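Local coordinates for glycosyl hydrolases family 31 family protein (Aspergillus niger, PDB 6DRU) that hydrolyses xyloglucan oligosaccharides as an alpha-xylosidase, releasing alpha-xylose from the non-reducing terminal glucose, at residues A[377-380]-A[381-384]; A[602-605]-A[606-609]; A[531-535]-A[536-540]. All coordinates share one frame; numbering follows the deposited sequence.

Contact 1: residues A[377-380]-A[381-384]; sequences WSML and KKNY
Trp377 and Lys381 meet one turn apart in the C-terminal half of helix 370-385, the aliphatic chain of the lysine running past the indole. Among the backbone bonds of this stretch, Lys381 N donates to Trp377 O at 2.8 Å with an N-H...O angle of 168°. The bonds from Asn383 N to Met379 O and from Tyr384 N to Leu380 O carry the pattern on, whereas Lys382 N to Ser378 O, at 3.4 Å, is weak; a wider pi-type turn occurs at 381-384.

The aromatic interaction is a CH-pi contact. Lys381 CB lies over one face of the indole, 4.1 Å from the centroid of the five-membered ring of Trp377 and displaced toward its rim. In both residues CG stands opposite the backbone N (chi1 -177° for Trp377, 171° for Lys381), and the lysine continues nearly straight as far as CE, the last torsion turning only NZ aside. This NZ forms a salt bridge with Asp386.

Apolar packing falls to Leu380 and Tyr384, whose CD2 atoms approach to 3.9 Å; the leucine methyl meets one side of the phenol, while Leu380 O lies at the ring edge, in its plane. Nearer the surface, the methyl CE of Met379 is 3.4 Å from Lys382 NZ, the two chains lying side by side.

Helix 370-385 is the last helix of the long connection between parallel barrel strands 319-328 and 391-394: Leu380 and Tyr384 rest on Leu324 and Ala322 of the former, and the Trp377 ring meets Phe392 of the latter at a steep angle.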
ATOM      1  N   TRP A 377     -16.301  26.940  18.049  1.00 57.24           N
ATOM      2  CA  TRP A 377     -16.355  27.975  19.074  1.00 56.36           C
ATOM      3  C   TRP A 377     -17.511  28.934  18.839  1.00 54.43           C
ATOM      4  O   TRP A 377     -18.107  29.429  19.801  1.00 64.34           O
ATOM      5  CB  TRP A 377     -15.041  28.751  19.138  1.00 53.76           C
ATOM      6  CG  TRP A 377     -15.061  29.762  20.235  1.00 59.23           C
ATOM      7  CD1 TRP A 377     -15.048  31.118  20.103  1.00 59.64           C
ATOM      8  CD2 TRP A 377     -15.134  29.494  21.640  1.00 61.26           C
ATOM      9  NE1 TRP A 377     -15.094  31.714  21.341  1.00 56.04           N
ATOM     10  CE2 TRP A 377     -15.149  30.738  22.301  1.00 60.10           C
ATOM     11  CE3 TRP A 377     -15.183  28.324  22.404  1.00 56.50           C
ATOM     12  CZ2 TRP A 377     -15.206  30.844  23.689  1.00 64.74           C
ATOM     13  CZ3 TRP A 377     -15.242  28.431  23.781  1.00 62.70           C
ATOM     14  CH2 TRP A 377     -15.253  29.682  24.409  1.00 63.83           C
ATOM     15  N   SER A 378     -17.838  29.213  17.575  1.00 65.74           N
ATOM     16  CA  SER A 378     -18.989  30.060  17.286  1.00 66.06           C
ATOM     17  C   SER A 378     -20.271  29.456  17.842  1.00 69.53           C
ATOM     18  O   SER A 378     -21.202  30.189  18.196  1.00 75.93           O
ATOM     19  CB  SER A 378     -19.109  30.285  15.780  1.00 65.24           C
ATOM     20  OG  SER A 378     -19.604  29.125  15.135  1.00 71.51           O
ATOM     21  N   MET A 379     -20.339  28.126  17.928  1.00 64.16           N
ATOM     22  CA  MET A 379     -21.487  27.469  18.540  1.00 64.45           C
ATOM     23  C   MET A 379     -21.415  27.534  20.061  1.00 64.56           C
ATOM     24  O   MET A 379     -22.408  27.853  20.725  1.00 66.98           O
ATOM     25  CB  MET A 379     -21.572  26.014  18.071  1.00 65.76           C
ATOM     26  CG  MET A 379     -21.872  25.852  16.590  1.00 68.13           C
ATOM     27  SD  MET A 379     -23.482  26.511  16.121  1.00 80.28           S
ATOM     28  CE  MET A 379     -22.990  27.884  15.084  1.00 72.65           C
ATOM     29  N   LEU A 380     -20.244  27.234  20.630  1.00 67.20           N
ATOM     30  CA  LEU A 380     -20.108  27.205  22.083  1.00 64.49           C
ATOM     31  C   LEU A 380     -20.261  28.595  22.689  1.00 72.23           C
ATOM     32  O   LEU A 380     -20.867  28.749  23.757  1.00 69.63           O
ATOM     33  CB  LEU A 380     -18.764  26.589  22.474  1.00 52.31           C
ATOM     34  CG  LEU A 380     -18.529  25.147  22.017  1.00 49.39           C
ATOM     35  CD1 LEU A 380     -17.309  24.554  22.709  1.00 47.97           C
ATOM     36  CD2 LEU A 380     -19.761  24.295  22.267  1.00 49.75           C
ATOM     37  N   LYS A 381     -19.720  29.622  22.029  1.00 70.70           N
ATOM     38  CA  LYS A 381     -19.850  30.974  22.562  1.00 72.80           C
ATOM     39  C   LYS A 381     -21.282  31.477  22.455  1.00 70.98           C
ATOM     40  O   LYS A 381     -21.746  32.218  23.329  1.00 70.97           O
ATOM     41  CB  LYS A 381     -18.899  31.927  21.836  1.00 57.25           C
ATOM     42  CG  LYS A 381     -19.114  33.390  22.182  1.00 65.08           C
ATOM     43  CD  LYS A 381     -18.254  34.302  21.323  1.00 83.40           C
ATOM     44  CE  LYS A 381     -18.241  35.727  21.868  1.00 88.36           C
ATOM     45  NZ  LYS A 381     -18.622  35.782  23.308  1.00 76.95           N
ATOM     46  N   LYS A 382     -22.001  31.064  21.412  1.00 65.35           N
ATOM     47  CA  LYS A 382     -23.375  31.516  21.232  1.00 72.68           C
ATOM     48  C   LYS A 382     -24.316  30.878  22.248  1.00 70.79           C
ATOM     49  O   LYS A 382     -25.167  31.562  22.828  1.00 71.11           O
ATOM     50  CB  LYS A 382     -23.837  31.193  19.812  1.00 81.79           C
ATOM     51  CG  LYS A 382     -25.282  31.541  19.518  1.00 85.69           C
ATOM     52  CD  LYS A 382     -25.712  30.969  18.174  1.00 87.55           C
ATOM     53  CE  LYS A 382     -24.675  31.239  17.093  1.00 94.93           C
ATOM     54  NZ  LYS A 382     -24.994  30.537  15.817  1.00 91.20           N
ATOM     55  N   ASN A 383     -24.171  29.575  22.485  1.00 63.87           N
ATOM     56  CA  ASN A 383     -25.134  28.821  23.275  1.00 63.75           C
ATOM     57  C   ASN A 383     -24.685  28.545  24.703  1.00 68.95           C
ATOM     58  O   ASN A 383     -25.507  28.112  25.517  1.00 66.11           O
ATOM     59  CB  ASN A 383     -25.449  27.493  22.579  1.00 58.58           C
ATOM     60  CG  ASN A 383     -25.954  27.690  21.167  1.00 64.42           C
ATOM     61  OD1 ASN A 383     -25.402  27.140  20.214  1.00 72.24           O
ATOM     62  ND2 ASN A 383     -27.006  28.486  21.022  1.00 67.12           N
ATOM     63  N   TYR A 384     -23.415  28.776  25.031  1.00 62.86           N
ATOM     64  CA  TYR A 384     -22.934  28.487  26.376  1.00 55.36           C
ATOM     65  C   TYR A 384     -22.217  29.686  26.986  1.00 68.40           C
ATOM     66  O   TYR A 384     -22.662  30.226  28.004  1.00 67.05           O
ATOM     67  CB  TYR A 384     -22.001  27.275  26.362  1.00 54.49           C
ATOM     68  CG  TYR A 384     -22.666  25.969  25.985  1.00 58.95           C
ATOM     69  CD1 TYR A 384     -23.319  25.199  26.939  1.00 58.43           C
ATOM     70  CD2 TYR A 384     -22.630  25.502  24.678  1.00 60.44           C
ATOM     71  CE1 TYR A 384     -23.925  24.003  26.600  1.00 46.40           C
ATOM     72  CE2 TYR A 384     -23.232  24.306  24.330  1.00 62.92           C
ATOM     73  CZ  TYR A 384     -23.877  23.561  25.296  1.00 62.54           C
ATOM     74  OH  TYR A 384     -24.478  22.370  24.959  1.00 62.35           O
TER

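Contact 2: residues A[602-605]-A[606-609]; sequences IFNQ and FHLT
Gln605 and Thr609 share a doubled hydrogen bond in the C-terminal part of helix 596-609, where the threonine hydroxyl bonds back to the i-4 carbonyl alongside the backbone i to i+4 bond. Thr609 N reaches Gln605 O at 3.0 Å in a nearly straight line (N-H...O 173°), and Thr609 OG1 donates to the same oxygen at 3.1 Å. The two donors come from opposite faces of the carbonyl plane. A chi1 of 49° holds OG1 between the threonine's own N and carbonyl carbon, turned back toward the preceding turn. This is the familiar way in which a helical threonine satisfies its hydroxyl within its own helix.

The remaining backbone bonds are uneven. Phe606 N to Ile602 O, at 3.2 Å, is a regular helical bond, but His607 N divides itself weakly between Phe603 O and Asn604 O. Leu608 N makes a similar weak pair with Asn604 O and Gln605 O, so this part of the helix mixes i to i+3 with i to i+4 bonding. The His607 imidazole is held elsewhere, its ND1 hydrogen-bonding to the carbonyl of Ala242.

Outward from this spine, the aromatic side chains pack on one side of the helix. Phe603 makes edge-to-face contacts with Trp512 and Phe553 of the barrel domain, Phe606 rests on Ala242, and Ile602 touches Pro647. The polar side chains lie on the more accessible side, where Asn604 and His607 pass each other with amide and ring planes 61° apart. Leu608 CD1 touches both amides, 3.3 Å from Asn604 OD1 and 3.4 Å from Gln605 NE2.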
ATOM      1  N   ILE A 602       1.312  26.006  45.003  1.00 76.96           N
ATOM      2  CA  ILE A 602       1.988  24.947  44.259  1.00 68.88           C
ATOM      3  C   ILE A 602       1.576  24.964  42.790  1.00 67.32           C
ATOM      4  O   ILE A 602       2.352  24.548  41.922  1.00 67.59           O
ATOM      5  CB  ILE A 602       1.731  23.571  44.900  1.00 59.18           C
ATOM      6  CG1 ILE A 602       0.250  23.197  44.837  1.00 57.10           C
ATOM      7  CG2 ILE A 602       2.226  23.558  46.339  1.00 61.77           C
ATOM      8  CD1 ILE A 602      -0.053  21.822  45.399  1.00 63.17           C
ATOM      9  N   PHE A 603       0.363  25.433  42.484  1.00 69.04           N
ATOM     10  CA  PHE A 603      -0.019  25.618  41.088  1.00 68.28           C
ATOM     11  C   PHE A 603       0.776  26.743  40.446  1.00 76.24           C
ATOM     12  O   PHE A 603       1.008  26.725  39.230  1.00 83.99           O
ATOM     13  CB  PHE A 603      -1.518  25.897  40.976  1.00 67.21           C
ATOM     14  CG  PHE A 603      -2.346  24.674  40.705  1.00 65.27           C
ATOM     15  CD1 PHE A 603      -2.559  24.241  39.407  1.00 67.10           C
ATOM     16  CD2 PHE A 603      -2.917  23.962  41.746  1.00 63.25           C
ATOM     17  CE1 PHE A 603      -3.324  23.119  39.152  1.00 65.45           C
ATOM     18  CE2 PHE A 603      -3.682  22.838  41.496  1.00 63.57           C
ATOM     19  CZ  PHE A 603      -3.886  22.416  40.197  1.00 57.40           C
ATOM     20  N   ASN A 604       1.208  27.721  41.244  1.00 69.76           N
ATOM     21  CA  ASN A 604       1.996  28.823  40.709  1.00 71.65           C
ATOM     22  C   ASN A 604       3.415  28.378  40.377  1.00 70.39           C
ATOM     23  O   ASN A 604       3.985  28.808  39.367  1.00 68.71           O
ATOM     24  CB  ASN A 604       2.011  29.983  41.705  1.00 71.51           C
ATOM     25  CG  ASN A 604       2.828  31.162  41.218  1.00 79.81           C
ATOM     26  OD1 ASN A 604       4.008  31.289  41.546  1.00 75.04           O
ATOM     27  ND2 ASN A 604       2.206  32.029  40.427  1.00 78.27           N
ATOM     28  N   GLN A 605       4.003  27.515  41.212  1.00 71.55           N
ATOM     29  CA  GLN A 605       5.342  27.014  40.923  1.00 73.69           C
ATOM     30  C   GLN A 605       5.354  26.094  39.710  1.00 71.61           C
ATOM     31  O   GLN A 605       6.332  26.084  38.953  1.00 60.58           O
ATOM     32  CB  GLN A 605       5.913  26.298  42.145  1.00 70.60           C
ATOM     33  CG  GLN A 605       6.686  27.227  43.051  1.00 68.31           C
ATOM     34  CD  GLN A 605       7.895  27.820  42.363  1.00 70.33           C
ATOM     35  OE1 GLN A 605       8.709  27.101  41.783  1.00 70.21           O
ATOM     36  NE2 GLN A 605       8.012  29.142  42.405  1.00 72.75           N
ATOM     37  N   PHE A 606       4.291  25.313  39.513  1.00 70.27           N
ATOM     38  CA  PHE A 606       4.151  24.559  38.272  1.00 64.72           C
ATOM     39  C   PHE A 606       4.070  25.494  37.074  1.00 69.43           C
ATOM     40  O   PHE A 606       4.517  25.144  35.975  1.00 66.69           O
ATOM     41  CB  PHE A 606       2.918  23.657  38.340  1.00 62.68           C
ATOM     42  CG  PHE A 606       2.735  22.784  37.131  1.00 66.58           C
ATOM     43  CD1 PHE A 606       3.711  21.870  36.767  1.00 70.07           C
ATOM     44  CD2 PHE A 606       1.581  22.861  36.371  1.00 66.69           C
ATOM     45  CE1 PHE A 606       3.545  21.060  35.658  1.00 67.86           C
ATOM     46  CE2 PHE A 606       1.409  22.049  35.265  1.00 62.12           C
ATOM     47  CZ  PHE A 606       2.394  21.153  34.906  1.00 67.23           C
ATOM     48  N   HIS A 607       3.511  26.691  37.272  1.00 62.04           N
ATOM     49  CA  HIS A 607       3.416  27.664  36.193  1.00 64.96           C
ATOM     50  C   HIS A 607       4.763  28.308  35.881  1.00 67.70           C
ATOM     51  O   HIS A 607       5.003  28.711  34.738  1.00 71.51           O
ATOM     52  CB  HIS A 607       2.383  28.734  36.554  1.00 64.79           C
ATOM     53  CG  HIS A 607       2.637  30.062  35.915  1.00 62.32           C
ATOM     54  ND1 HIS A 607       2.529  30.268  34.556  1.00 74.97           N
ATOM     55  CD2 HIS A 607       2.996  31.255  36.447  1.00 67.41           C
ATOM     56  CE1 HIS A 607       2.809  31.529  34.280  1.00 76.10           C
ATOM     57  NE2 HIS A 607       3.096  32.150  35.411  1.00 72.60           N
ATOM     58  N   LEU A 608       5.658  28.396  36.867  1.00 58.49           N
ATOM     59  CA  LEU A 608       6.918  29.104  36.660  1.00 53.70           C
ATOM     60  C   LEU A 608       8.046  28.189  36.200  1.00 60.39           C
ATOM     61  O   LEU A 608       8.788  28.541  35.277  1.00 79.50           O
ATOM     62  CB  LEU A 608       7.344  29.813  37.948  1.00 52.88           C
ATOM     63  CG  LEU A 608       6.406  30.856  38.555  1.00 57.31           C
ATOM     64  CD1 LEU A 608       6.910  31.267  39.928  1.00 60.12           C
ATOM     65  CD2 LEU A 608       6.278  32.067  37.650  1.00 54.64           C
ATOM     66  N   THR A 609       8.194  27.021  36.822  1.00 58.26           N
ATOM     67  CA  THR A 609       9.323  26.140  36.558  1.00 63.57           C
ATOM     68  C   THR A 609       8.915  24.765  36.050  1.00 63.26           C
ATOM     69  O   THR A 609       9.794  23.940  35.775  1.00 63.17           O
ATOM     70  CB  THR A 609      10.191  25.980  37.815  1.00 63.23           C
ATOM     71  OG1 THR A 609       9.362  25.661  38.940  1.00 75.87           O
ATOM     72  CG2 THR A 609      10.958  27.264  38.098  1.00 57.90           C
TER

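Contact 3: residues A[531-535]-A[536-540]; sequences NIDTP and EYREL
Thr534 is the N-cap of helix 535-548, and the type I turn from Asn531 to Thr534 leads the chain into that helix. The Thr534 hydroxyl works in both directions: OG1 accepts a weak but straight capping bond from Tyr537 N at 3.4 Å and donates to Asn531 O at 3.0 Å. Thr534 N closes the turn on the same carbonyl, which is thus gripped by two donors. With chi1 at 66°, OG1 lies between the threonine's N and carbonyl carbon, where it can serve both partners. Asn531 adds an Asx turn, its OD1 accepting from Asp533 N at 3.1 Å.

The first helical carbonyl bond runs from Arg538 N to Thr534 O (3.1 Å), followed by Glu539 N to Pro535 O. Arg538 then folds back along the turn, its chain extended from CG to NE, and NE gives a weak bond to Ile532 O at 3.0 Å. The guanidinium lies with one face over Asp533 O, and a water at its edge, in its plane, accepts from Arg538 NH2 at 2.8 Å. No direct salt bridge forms with Asp533: its OD1 is 4.3 Å from Arg538 NH2 and well out of the guanidinium plane, although the same water probably also links the two, while OD2 accepts from Tyr563 N and Phe564 N. On the buried side, Tyr537 CE2 meets Ile532 CG2.

Thr534 also touches a beta-D-glucopyranose unit of a glycan attached to the protein. The tyrosine hydroxyl bonds to the carbonyl of Gly518, in the loop after strand 513-514, and Glu539 and Leu540 pack on Trp492 at the start of neighbouring helix 492-508.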
ATOM      1  N   ASN A 531     -23.231   1.139  43.976  1.00 70.49           N
ATOM      2  CA  ASN A 531     -24.529   1.290  44.625  1.00 70.26           C
ATOM      3  C   ASN A 531     -24.377   2.208  45.832  1.00 64.66           C
ATOM      4  O   ASN A 531     -23.823   1.808  46.861  1.00 65.61           O
ATOM      5  CB  ASN A 531     -25.096  -0.069  45.024  1.00 60.11           C
ATOM      6  CG  ASN A 531     -26.590  -0.024  45.272  1.00 66.75           C
ATOM      7  OD1 ASN A 531     -27.109   0.937  45.840  1.00 60.58           O
ATOM      8  ND2 ASN A 531     -27.292  -1.061  44.834  1.00 67.19           N
ATOM      9  N   ILE A 532     -24.883   3.439  45.712  1.00 62.56           N
ATOM     10  CA  ILE A 532     -24.736   4.430  46.771  1.00 66.20           C
ATOM     11  C   ILE A 532     -25.560   4.103  48.005  1.00 65.40           C
ATOM     12  O   ILE A 532     -25.416   4.776  49.032  1.00 61.61           O
ATOM     13  CB  ILE A 532     -25.112   5.834  46.255  1.00 62.01           C
ATOM     14  CG1 ILE A 532     -26.570   5.860  45.793  1.00 65.89           C
ATOM     15  CG2 ILE A 532     -24.198   6.245  45.113  1.00 63.29           C
ATOM     16  CD1 ILE A 532     -27.114   7.255  45.588  1.00 64.50           C
ATOM     17  N   ASP A 533     -26.424   3.092  47.934  1.00 68.07           N
ATOM     18  CA  ASP A 533     -27.231   2.686  49.073  1.00 61.86           C
ATOM     19  C   ASP A 533     -26.650   1.495  49.818  1.00 63.66           C
ATOM     20  O   ASP A 533     -27.176   1.130  50.875  1.00 81.13           O
ATOM     21  CB  ASP A 533     -28.661   2.360  48.625  1.00 68.95           C
ATOM     22  CG  ASP A 533     -29.410   3.583  48.128  1.00 85.17           C
ATOM     23  OD1 ASP A 533     -29.229   4.673  48.714  1.00 88.10           O
ATOM     24  OD2 ASP A 533     -30.188   3.453  47.159  1.00 86.23           O
ATOM     25  N   THR A 534     -25.587   0.881  49.302  1.00 65.86           N
ATOM     26  CA  THR A 534     -24.995  -0.220  50.051  1.00 67.49           C
ATOM     27  C   THR A 534     -23.841   0.285  50.911  1.00 68.61           C
ATOM     28  O   THR A 534     -23.110   1.192  50.500  1.00 54.91           O
ATOM     29  CB  THR A 534     -24.486  -1.309  49.113  1.00 65.96           C
ATOM     30  OG1 THR A 534     -23.399  -0.799  48.330  1.00 63.43           O
ATOM     31  CG2 THR A 534     -25.601  -1.783  48.190  1.00 61.75           C
ATOM     32  N   PRO A 535     -23.667  -0.284  52.107  1.00 72.77           N
ATOM     33  CA  PRO A 535     -22.520   0.113  52.940  1.00 63.30           C
ATOM     34  C   PRO A 535     -21.183  -0.218  52.307  1.00 62.65           C
ATOM     35  O   PRO A 535     -20.188   0.459  52.595  1.00 69.82           O
ATOM     36  CB  PRO A 535     -22.741  -0.676  54.239  1.00 57.71           C
ATOM     37  CG  PRO A 535     -24.187  -1.058  54.225  1.00 70.06           C
ATOM     38  CD  PRO A 535     -24.536  -1.256  52.786  1.00 69.93           C
ATOM     39  N   GLU A 536     -21.132  -1.240  51.450  1.00 64.65           N
ATOM     40  CA  GLU A 536     -19.870  -1.633  50.832  1.00 65.38           C
ATOM     41  C   GLU A 536     -19.323  -0.518  49.950  1.00 73.80           C
ATOM     42  O   GLU A 536     -18.151  -0.142  50.060  1.00 68.66           O
ATOM     43  CB  GLU A 536     -20.058  -2.914  50.018  1.00 60.28           C
ATOM     44  CG  GLU A 536     -20.299  -4.174  50.836  1.00 66.20           C
ATOM     45  CD  GLU A 536     -21.749  -4.337  51.263  1.00 79.76           C
ATOM     46  OE1 GLU A 536     -22.543  -3.390  51.075  1.00 77.34           O
ATOM     47  OE2 GLU A 536     -22.099  -5.421  51.776  1.00 89.26           O
ATOM     48  N   TYR A 537     -20.164   0.028  49.067  1.00 64.03           N
ATOM     49  CA  TYR A 537     -19.702   1.092  48.186  1.00 63.28           C
ATOM     50  C   TYR A 537     -19.602   2.431  48.903  1.00 63.38           C
ATOM     51  O   TYR A 537     -18.770   3.267  48.531  1.00 68.92           O
ATOM     52  CB  TYR A 537     -20.622   1.231  46.972  1.00 62.19           C
ATOM     53  CG  TYR A 537     -20.162   2.321  46.036  1.00 62.34           C
ATOM     54  CD1 TYR A 537     -18.998   2.173  45.294  1.00 61.22           C
ATOM     55  CD2 TYR A 537     -20.865   3.513  45.925  1.00 61.69           C
ATOM     56  CE1 TYR A 537     -18.560   3.170  44.450  1.00 62.27           C
ATOM     57  CE2 TYR A 537     -20.433   4.518  45.083  1.00 58.79           C
ATOM     58  CZ  TYR A 537     -19.280   4.338  44.349  1.00 58.33           C
ATOM     59  OH  TYR A 537     -18.842   5.332  43.509  1.00 70.86           O
ATOM     60  N   ARG A 538     -20.442   2.663  49.914  1.00 61.48           N
ATOM     61  CA  ARG A 538     -20.308   3.876  50.712  1.00 62.22           C
ATOM     62  C   ARG A 538     -18.920   3.972  51.335  1.00 69.57           C
ATOM     63  O   ARG A 538     -18.347   5.063  51.431  1.00 64.21           O
ATOM     64  CB  ARG A 538     -21.390   3.918  51.788  1.00 66.74           C
ATOM     65  CG  ARG A 538     -22.750   4.360  51.281  1.00 59.75           C
ATOM     66  CD  ARG A 538     -23.841   3.994  52.267  1.00 59.52           C
ATOM     67  NE  ARG A 538     -25.070   4.739  52.021  1.00 70.62           N
ATOM     68  CZ  ARG A 538     -26.167   4.631  52.762  1.00 69.68           C
ATOM     69  NH1 ARG A 538     -26.189   3.803  53.797  1.00 73.07           N
ATOM     70  NH2 ARG A 538     -27.242   5.350  52.470  1.00 79.32           N
ATOM     71  N   GLU A 539     -18.365   2.836  51.765  1.00 59.19           N
ATOM     72  CA  GLU A 539     -17.000   2.829  52.284  1.00 63.74           C
ATOM     73  C   GLU A 539     -16.001   3.197  51.194  1.00 68.39           C
ATOM     74  O   GLU A 539     -15.120   4.039  51.400  1.00 57.65           O
ATOM     75  CB  GLU A 539     -16.672   1.456  52.872  1.00 68.17           C
ATOM     76  CG  GLU A 539     -15.273   1.350  53.458  1.00 66.51           C
ATOM     77  CD  GLU A 539     -14.866  -0.082  53.740  1.00 78.82           C
ATOM     78  OE1 GLU A 539     -15.586  -1.003  53.298  1.00 74.58           O
ATOM     79  OE2 GLU A 539     -13.827  -0.289  54.404  1.00 84.62           O
ATOM     80  N   LEU A 540     -16.134   2.576  50.019  1.00 68.61           N
ATOM     81  CA  LEU A 540     -15.220   2.856  48.914  1.00 60.32           C
ATOM     82  C   LEU A 540     -15.281   4.318  48.494  1.00 62.07           C
ATOM     83  O   LEU A 540     -14.243   4.943  48.248  1.00 59.62           O
ATOM     84  CB  LEU A 540     -15.538   1.944  47.730  1.00 58.91           C
ATOM     85  CG  LEU A 540     -14.748   2.197  46.443  1.00 61.77           C
ATOM     86  CD1 LEU A 540     -13.246   2.137  46.695  1.00 57.15           C
ATOM     87  CD2 LEU A 540     -15.153   1.202  45.367  1.00 63.07           C
TER
HETATM   88  O   HOH W   1     -27.809   6.817  50.211  1.00 61.25           O

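Overall arrangement
All three contacts are local, each partly buried, and none touches another; their centres lie about 31 to 39 Å apart. The contacts lie on three different helices, 370-385, 596-609 and 535-548; contact 2 is nearest the centre of the chain. Contact 1 lies in the later half of its helix and combines aromatic and aliphatic packing against barrel strands with lysines on the outer side. Contact 2 likewise has a buried aromatic side, but its distinctive chemistry is a hydroxyl doubling a backbone bond. In contact 3, farthest out, a hydroxyl instead caps the N-terminus of the helix, and turn carbonyls, an arginine and a water join the apolar contact of Ile532 with Tyr537.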